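Long-range contact in putative oxidoreductase molybdopterin-binding subunit (Sulfolobus tokodaii, PDB 4ZOH), which probably serves as the large, molybdopterin-binding subunit of an oxidoreductase of the xanthine dehydrogenase and aldehyde oxidase family, carrying a pterin cytosine dinucleotide cofactor: residues Leu125-Tyr130 / Ala320-Asn324. Numbering follows the deposited sequence.
Sequences LSSNIY and AVHTN
Ile129 and Val321 form an antiparallel, non-hydrogen-bonded pair, with their CA atoms 4.5 Å apart. A backbone bond lies to each side of it: His322 N gives a nearly straight one to Asn128 O at 2.8 Å, while Tyr130 N reaches Ala320 O at 2.9 Å in a more bent bond (136°). Asn128 O also takes a CA-H...O contact from Val321 CA. Beta-branched Ile129 and Val321 suit the extended chain and share one face of the sheet; CG1 of Val321 comes 3.7 Å from Asn128 O.

The His322 imidazole touches both the Asn128 carbonyl and the Tyr130 ring. Its CG lies beside its own backbone N (chi1 -61°), which carries the ring past that carbonyl, with CD2 3.2 Å from Asn128 O. NE2 then meets the edge of the Tyr130 ring at CD1, 3.4 Å away, the two planes standing at 84°. Leu125 CD1 makes a looser van der Waals contact with His322 CD2, 4.2 Å away.

Before strand 129-138, which borders 313-321 in a mixed sheet of the molybdopterin cofactor-binding region, Ser127 OG accepts from Ile129 N in an ST turn and also bonds Asp117 OD2. Asparagine suits buried position 128: ND2 donates to Val119 O and OD1 accepts from Val121 N. His322 ND1 bonds Gly284 O, which can only accept, so ND1 carries the proton; a neutral ring would then turn a bare NE2 to Tyr130 CD1.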
loop_
_atom_site.group_PDB
_atom_site.type_symbol
_atom_site.label_atom_id
_atom_site.label_comp_id
_atom_site.label_asym_id
_atom_site.label_seq_id
_atom_site.Cartn_x
_atom_site.Cartn_y
_atom_site.Cartn_z
ATOM N N LEU A 125 26.190 -33.601 -11.594
ATOM C CA LEU A 125 26.340 -33.378 -13.083
ATOM C C LEU A 125 27.059 -34.512 -13.804
ATOM O O LEU A 125 28.123 -34.925 -13.364
ATOM C CB LEU A 125 27.129 -32.080 -13.395
ATOM C CG LEU A 125 26.581 -30.701 -13.018
ATOM C CD1 LEU A 125 27.738 -29.701 -12.937
ATOM C CD2 LEU A 125 25.520 -30.291 -14.036
ATOM N N SER A 126 26.509 -34.970 -14.930
ATOM C CA SER A 126 27.302 -35.768 -15.894
ATOM C C SER A 126 28.582 -35.056 -16.429
ATOM O O SER A 126 29.546 -35.711 -16.835
ATOM C CB SER A 126 26.437 -36.170 -17.080
ATOM O OG SER A 126 25.867 -35.025 -17.694
ATOM N N SER A 127 28.562 -33.718 -16.439
ATOM C CA SER A 127 29.556 -32.858 -17.108
ATOM C C SER A 127 29.385 -31.378 -16.697
ATOM O O SER A 127 28.275 -30.842 -16.682
ATOM C CB SER A 127 29.374 -32.883 -18.608
ATOM O OG SER A 127 30.457 -32.188 -19.204
ATOM N N ASN A 128 30.497 -30.731 -16.419
ATOM C CA ASN A 128 30.547 -29.289 -16.246
ATOM C C ASN A 128 30.168 -28.542 -17.541
ATOM O O ASN A 128 29.732 -27.373 -17.516
ATOM C CB ASN A 128 31.923 -28.913 -15.782
ATOM C CG ASN A 128 32.165 -29.312 -14.387
ATOM O OD1 ASN A 128 31.226 -29.491 -13.623
ATOM N ND2 ASN A 128 33.438 -29.359 -13.989
ATOM N N ILE A 129 30.286 -29.226 -18.668
ATOM C CA ILE A 129 29.982 -28.618 -19.947
ATOM C C ILE A 129 28.487 -28.634 -20.182
ATOM O O ILE A 129 27.889 -29.675 -20.494
ATOM C CB ILE A 129 30.633 -29.370 -21.118
ATOM C CG1 ILE A 129 32.182 -29.459 -20.984
ATOM C CG2 ILE A 129 30.092 -28.863 -22.461
ATOM C CD1 ILE A 129 32.808 -30.344 -22.091
ATOM N N TYR A 130 27.901 -27.447 -20.130
ATOM C CA TYR A 130 26.472 -27.248 -20.350
ATOM C C TYR A 130 26.090 -27.214 -21.816
ATOM O O TYR A 130 24.951 -27.551 -22.190
ATOM C CB TYR A 130 26.087 -25.948 -19.621
ATOM C CG TYR A 130 24.639 -25.542 -19.746
ATOM C CD1 TYR A 130 23.747 -25.772 -18.668
ATOM C CD2 TYR A 130 24.153 -24.965 -20.930
ATOM C CE1 TYR A 130 22.415 -25.425 -18.794
ATOM C CE2 TYR A 130 22.818 -24.648 -21.083
ATOM C CZ TYR A 130 21.962 -24.848 -19.996
ATOM O OH TYR A 130 20.627 -24.472 -20.105
ATOM N N ALA A 320 30.050 -23.599 -23.329
ATOM C CA ALA A 320 29.503 -22.931 -22.165
ATOM C C ALA A 320 29.674 -23.902 -21.003
ATOM O O ALA A 320 29.055 -24.970 -20.958
ATOM C CB ALA A 320 28.026 -22.527 -22.412
ATOM N N VAL A 321 30.465 -23.499 -20.029
ATOM C CA VAL A 321 30.914 -24.364 -18.996
ATOM C C VAL A 321 30.538 -23.832 -17.641
ATOM O O VAL A 321 30.767 -22.661 -17.435
ATOM C CB VAL A 321 32.470 -24.430 -19.001
ATOM C CG1 VAL A 321 32.961 -25.704 -18.289
ATOM C CG2 VAL A 321 32.978 -24.487 -20.426
ATOM N N HIS A 322 30.105 -24.697 -16.688
ATOM C CA HIS A 322 29.930 -24.309 -15.252
ATOM C C HIS A 322 31.220 -24.129 -14.518
ATOM O O HIS A 322 32.204 -24.796 -14.846
ATOM C CB HIS A 322 29.128 -25.392 -14.498
ATOM C CG HIS A 322 27.762 -25.588 -15.055
ATOM N ND1 HIS A 322 26.800 -24.599 -14.991
ATOM C CD2 HIS A 322 27.212 -26.610 -15.743
ATOM C CE1 HIS A 322 25.691 -25.034 -15.574
ATOM N NE2 HIS A 322 25.904 -26.256 -16.028
ATOM N N THR A 323 31.226 -23.259 -13.513
ATOM C CA THR A 323 32.318 -23.192 -12.574
ATOM C C THR A 323 31.636 -22.879 -11.229
ATOM O O THR A 323 30.482 -22.472 -11.213
ATOM C CB THR A 323 33.408 -22.074 -12.948
ATOM O OG1 THR A 323 32.807 -20.757 -12.955
ATOM C CG2 THR A 323 34.051 -22.322 -14.316
ATOM N N ASN A 324 32.370 -22.973 -10.123
ATOM C CA ASN A 324 31.844 -22.702 -8.781
ATOM C C ASN A 324 31.732 -21.234 -8.421
ATOM O O ASN A 324 32.287 -20.819 -7.391
ATOM C CB ASN A 324 32.630 -23.468 -7.703
ATOM C CG ASN A 324 32.404 -24.967 -7.798
ATOM O OD1 ASN A 324 33.257 -25.686 -8.315
ATOM N ND2 ASN A 324 31.204 -25.436 -7.356
#